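Local atomic coordinates of GCN5-related N-acetyltransferase (Anabaena variabilis, PDB entry 2OZG), a protein that binds coenzyme A and probably acts as a GCN5-related N-acetyltransferase, perhaps moving acetyl groups onto aminoglycosides. Residues L154-V159 and Y202-G207; Q213-F218 and D233-S238. One frame throughout, in Å; residues are numbered along the deposited sequence.

Interaction 1 and interaction 2 are two strand pairings in one run of four antiparallel strands, their centres about 9 Å apart. Across it the strands 156-158, 202-206, 211-222 and 227-236 come in the same order as along the chain, so interaction 1 is complete before interaction 2 begins. Strands 202-206 and 211-222 join the two contacts directly, with I206 probably hydrogen-bonded through its backbone to both Q213 and G214. Helix 165-177 packs on one face of both contacts and helix 239-250 on the other. Strands 202-206, 211-222 and 227-236 fall within the second GNAT family region, away from the annotated coenzyme A sites, and interaction 1 meets a second subunit.

Interaction 1: L154-V159 and Y202-G207; sequences LPLEPV and YSYLIG
L156, E157 and P158 pair antiparallel with I206, L205 and Y204, the backbones exchanging two hydrogen bonds between E157 and L205, one from V159 N to S203 O, and a nearly straight one of 2.9 Å from G207 N to P155 O. Strand 202-206 then leads on to the hairpin of 211-222 and 227-236. P158 belongs to a non-hydrogen-bonded pair, where no N-H need point at the partner, and a proline, having none, fits without cost. Y204 has CG anti to its carbonyl carbon, beside the backbone N (chi1 -76°), and from there the ring meets P158. P158 CA and CB lie over one face of the Y204 ring, CB in a CH-pi contact 4.2 Å from its centroid. P158 CD comes to 3.8 Å from Y204 CE2. On the same face of the sheet, L156 runs side by side with I206 and crosses Y204 at about a right angle. Its CD2 branch touches both, 3.9 Å from Y204 CB and from I206 CG1. F248 of helix 239-250 meets both Y204 and L156. On the other face, with E157, lies L205, whose CG is 3.7 Å from V159 CG2; F167 of helix 165-177 packs on L205 and V159. At the corner, G207 has backbone angles (phi 144°) that would jam any side chain against the carbonyl oxygen of I206. The Y204 face meets the second subunit, whose Q29 and E90 hydrogen-bond to the Y204 hydroxyl. An alanine at Y204 would probably leave P158 without its aromatic partner and those two side chains without their shared hydroxyl. Backbone bonds thus set the register, apolar side chains pack on both faces, and tyrosine suits its place because its ring serves the packing while its hydroxyl serves the subunit interface.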
# COMPACT_ATOMS: atom_id res chain seq x y z
N LEU A 154 -4.21 40.19 -7.57
CA LEU A 154 -3.29 40.47 -8.68
C LEU A 154 -3.47 39.42 -9.76
O LEU A 154 -3.81 38.27 -9.46
CB LEU A 154 -1.83 40.40 -8.20
CG LEU A 154 -1.50 41.31 -7.02
CD1 LEU A 154 -0.07 41.16 -6.63
CD2 LEU A 154 -1.80 42.76 -7.35
N PRO A 155 -3.32 39.84 -11.03
CA PRO A 155 -3.40 38.90 -12.09
C PRO A 155 -2.13 38.11 -12.27
O PRO A 155 -1.07 38.53 -11.83
CB PRO A 155 -3.57 39.78 -13.33
CG PRO A 155 -3.04 41.04 -13.01
CD PRO A 155 -3.23 41.22 -11.52
N LEU A 156 -2.27 37.00 -12.95
CA LEU A 156 -1.16 36.17 -13.33
C LEU A 156 -1.07 36.19 -14.84
O LEU A 156 -2.09 36.28 -15.51
CB LEU A 156 -1.30 34.73 -12.82
CG LEU A 156 -0.82 34.65 -11.38
CD1 LEU A 156 -1.96 34.85 -10.47
CD2 LEU A 156 -0.14 33.35 -11.14
N GLU A 157 0.15 36.10 -15.33
CA GLU A 157 0.47 36.19 -16.73
C GLU A 157 1.54 35.17 -17.10
O GLU A 157 2.56 35.16 -16.48
CB GLU A 157 1.04 37.57 -17.00
CG GLU A 157 1.26 37.86 -18.45
CD GLU A 157 2.04 39.15 -18.71
OE1 GLU A 157 2.31 39.90 -17.73
OE2 GLU A 157 2.38 39.39 -19.87
N PRO A 158 1.29 34.31 -18.12
CA PRO A 158 2.35 33.41 -18.52
C PRO A 158 3.43 34.16 -19.26
O PRO A 158 3.13 35.02 -20.05
CB PRO A 158 1.64 32.46 -19.47
CG PRO A 158 0.52 33.33 -20.09
CD PRO A 158 0.06 34.11 -18.92
N VAL A 159 4.68 33.88 -18.93
CA VAL A 159 5.82 34.54 -19.51
C VAL A 159 6.88 33.49 -19.77
O VAL A 159 6.82 32.39 -19.23
CB VAL A 159 6.38 35.62 -18.58
CG1 VAL A 159 5.32 36.71 -18.35
CG2 VAL A 159 6.82 35.00 -17.25
N TYR A 202 5.91 25.60 -17.00
CA TYR A 202 4.99 26.74 -16.92
C TYR A 202 5.65 27.78 -15.99
O TYR A 202 6.23 27.45 -14.92
CB TYR A 202 3.63 26.25 -16.38
CG TYR A 202 2.98 25.25 -17.29
CD1 TYR A 202 2.29 25.68 -18.43
CD2 TYR A 202 3.09 23.90 -17.06
CE1 TYR A 202 1.73 24.79 -19.29
CE2 TYR A 202 2.52 22.97 -17.94
CZ TYR A 202 1.83 23.42 -19.03
OH TYR A 202 1.26 22.53 -19.90
N SER A 203 5.55 29.02 -16.39
CA SER A 203 6.11 30.17 -15.67
C SER A 203 5.12 31.33 -15.76
O SER A 203 4.66 31.68 -16.86
CB SER A 203 7.37 30.62 -16.38
OG SER A 203 8.36 29.66 -16.29
N TYR A 204 4.77 31.92 -14.63
CA TYR A 204 3.83 33.02 -14.58
C TYR A 204 4.43 34.08 -13.68
O TYR A 204 5.08 33.74 -12.70
CB TYR A 204 2.52 32.52 -13.90
CG TYR A 204 1.66 31.68 -14.80
CD1 TYR A 204 1.98 30.35 -15.06
CD2 TYR A 204 0.50 32.19 -15.37
CE1 TYR A 204 1.22 29.59 -15.87
CE2 TYR A 204 -0.29 31.43 -16.22
CZ TYR A 204 0.09 30.15 -16.48
OH TYR A 204 -0.72 29.39 -17.27
N LEU A 205 4.16 35.32 -14.00
CA LEU A 205 4.45 36.47 -13.15
C LEU A 205 3.15 36.76 -12.43
O LEU A 205 2.06 36.60 -13.00
CB LEU A 205 4.82 37.72 -13.93
CG LEU A 205 6.12 37.67 -14.74
CD1 LEU A 205 6.36 39.01 -15.52
CD2 LEU A 205 7.37 37.26 -13.92
N ILE A 206 3.28 37.17 -11.17
CA ILE A 206 2.17 37.60 -10.34
C ILE A 206 2.28 39.10 -10.21
O ILE A 206 3.30 39.61 -9.76
CB ILE A 206 2.25 37.02 -8.91
CG1 ILE A 206 2.25 35.51 -8.96
CG2 ILE A 206 1.05 37.47 -8.08
CD1 ILE A 206 2.62 34.81 -7.69
N GLY A 207 1.24 39.81 -10.62
CA GLY A 207 1.17 41.24 -10.48
C GLY A 207 0.49 41.93 -11.62
O GLY A 207 0.20 41.29 -12.66

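Interaction 2: Q213-F218 and D233-S238; sequences QGYIIF and DWVTLS
Y215 lays its ring against V235 and sends its hydroxyl to D233. V235 CB lies over one face of the Y215 ring, 4.0 Å from its centroid and displaced toward the rim, and V235 CG2 closes to 3.4 Å from Y215 CE2. A beta-branched residue suits a strand, and V235 offers both CB and the CG2 methyl to the ring. In Y215 a chi1 of 70° puts CG between the backbone N and the carbonyl carbon; from there the ring reaches V235 and D233. Y215 OH gives a hydrogen bond of 2.7 Å to D233 OD2, which it meets from above the carboxylate plane; ring and carboxylate are 78° apart. I217 runs beside D233, its CD1 4.0 Å from D233 CB. At the far end S238 OG donates a short bond of 2.5 Å to Q213 OE1, while the same OG caps helix 239-250 through a weak bond from A241 N. Behind these groups stands the backbone ladder of an antiparallel beta hairpin, strands 211-222 and 227-236. Y215 and V235 exchange two hydrogen bonds, L237 N bonds to Q213 O and I217 N to D233 O, and D233 N adds a weak one to I217 O. G214 CA is just 3.0 Å from V235 O; at this backbone geometry a CB would clash with that oxygen, consistent with glycine here. At this end Q213 and G214 both face I206, a classic beta bulge. Farther out, F167 of helix 165-177 meets the Y215 ring edge-to-face, and on the other face W234 NE1 bonds to K262 O. D233 OD2 also forms a salt bridge with R184, an environment likely to keep the buried aspartate ionised and the tyrosine hydroxyl fixed in direction.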
# COMPACT_ATOMS: atom_id res chain seq x y z
N GLN A 213 5.03 41.39 -8.68
CA GLN A 213 5.18 41.20 -7.26
C GLN A 213 5.57 39.77 -6.87
O GLN A 213 5.79 39.47 -5.71
CB GLN A 213 3.91 41.62 -6.57
CG GLN A 213 3.63 43.12 -6.75
CD GLN A 213 2.54 43.63 -5.85
OE1 GLN A 213 2.56 43.40 -4.63
NE2 GLN A 213 1.56 44.34 -6.44
N GLY A 214 5.71 38.89 -7.84
CA GLY A 214 6.09 37.55 -7.57
C GLY A 214 5.97 36.72 -8.81
O GLY A 214 5.63 37.23 -9.87
N TYR A 215 6.25 35.42 -8.66
CA TYR A 215 6.17 34.53 -9.80
C TYR A 215 6.01 33.07 -9.35
O TYR A 215 6.15 32.74 -8.13
CB TYR A 215 7.39 34.76 -10.73
CG TYR A 215 8.75 34.30 -10.19
CD1 TYR A 215 9.06 32.96 -10.12
CD2 TYR A 215 9.75 35.21 -9.86
CE1 TYR A 215 10.32 32.52 -9.62
CE2 TYR A 215 10.99 34.78 -9.42
CZ TYR A 215 11.28 33.44 -9.29
OH TYR A 215 12.55 33.07 -8.88
N ILE A 216 5.61 32.22 -10.29
CA ILE A 216 5.52 30.77 -10.03
C ILE A 216 6.03 30.03 -11.26
O ILE A 216 5.65 30.36 -12.40
CB ILE A 216 4.06 30.29 -9.76
CG1 ILE A 216 3.33 31.24 -8.83
CG2 ILE A 216 4.06 28.87 -9.24
CD1 ILE A 216 1.85 30.87 -8.55
N ILE A 217 6.88 29.03 -11.00
CA ILE A 217 7.43 28.16 -12.02
C ILE A 217 7.09 26.72 -11.63
O ILE A 217 7.40 26.31 -10.51
CB ILE A 217 8.94 28.26 -12.13
CG1 ILE A 217 9.36 29.69 -12.41
CG2 ILE A 217 9.42 27.31 -13.27
CD1 ILE A 217 10.84 29.94 -12.30
N PHE A 218 6.47 25.98 -12.56
CA PHE A 218 5.99 24.67 -12.25
C PHE A 218 5.88 23.73 -13.42
O PHE A 218 5.97 24.12 -14.60
CB PHE A 218 4.67 24.83 -11.48
CG PHE A 218 3.49 25.30 -12.33
CD1 PHE A 218 2.72 24.38 -13.03
CD2 PHE A 218 3.15 26.65 -12.43
CE1 PHE A 218 1.67 24.77 -13.85
CE2 PHE A 218 2.05 27.04 -13.20
CZ PHE A 218 1.31 26.08 -13.90
N ASP A 233 9.89 26.72 -8.23
CA ASP A 233 10.42 27.97 -7.72
C ASP A 233 9.24 28.92 -7.65
O ASP A 233 8.31 28.81 -8.42
CB ASP A 233 11.51 28.52 -8.65
CG ASP A 233 12.30 29.66 -8.06
OD1 ASP A 233 12.31 29.80 -6.80
OD2 ASP A 233 12.95 30.39 -8.87
N TRP A 234 9.25 29.80 -6.66
CA TRP A 234 8.20 30.79 -6.54
C TRP A 234 8.79 31.97 -5.80
O TRP A 234 9.75 31.80 -5.03
CB TRP A 234 6.97 30.23 -5.79
CG TRP A 234 7.33 29.66 -4.38
CD1 TRP A 234 7.67 28.39 -4.11
CD2 TRP A 234 7.40 30.36 -3.13
NE1 TRP A 234 7.93 28.25 -2.80
CE2 TRP A 234 7.81 29.46 -2.18
CE3 TRP A 234 7.23 31.69 -2.76
CZ2 TRP A 234 8.00 29.81 -0.86
CZ3 TRP A 234 7.43 32.05 -1.49
CH2 TRP A 234 7.84 31.12 -0.53
N VAL A 235 8.17 33.14 -6.02
CA VAL A 235 8.46 34.34 -5.30
C VAL A 235 7.15 35.08 -4.96
O VAL A 235 6.25 35.19 -5.79
CB VAL A 235 9.45 35.27 -6.07
CG1 VAL A 235 9.42 36.71 -5.54
CG2 VAL A 235 10.87 34.71 -6.03
N THR A 236 7.04 35.54 -3.70
CA THR A 236 5.89 36.35 -3.22
C THR A 236 6.47 37.47 -2.37
O THR A 236 7.01 37.23 -1.26
CB THR A 236 4.82 35.52 -2.46
OG1 THR A 236 5.41 34.87 -1.35
CG2 THR A 236 4.26 34.44 -3.37
N LEU A 237 6.42 38.69 -2.89
CA LEU A 237 7.03 39.83 -2.18
C LEU A 237 6.06 40.57 -1.27
O LEU A 237 6.50 41.31 -0.40
CB LEU A 237 7.69 40.82 -3.13
CG LEU A 237 8.79 40.27 -4.02
CD1 LEU A 237 9.32 41.38 -4.93
CD2 LEU A 237 9.92 39.68 -3.18
N SER A 238 4.77 40.31 -1.43
CA SER A 238 3.75 41.03 -0.70
C SER A 238 2.57 40.11 -0.47
O SER A 238 2.45 39.08 -1.12
CB SER A 238 3.29 42.21 -1.56
OG SER A 238 2.61 41.73 -2.72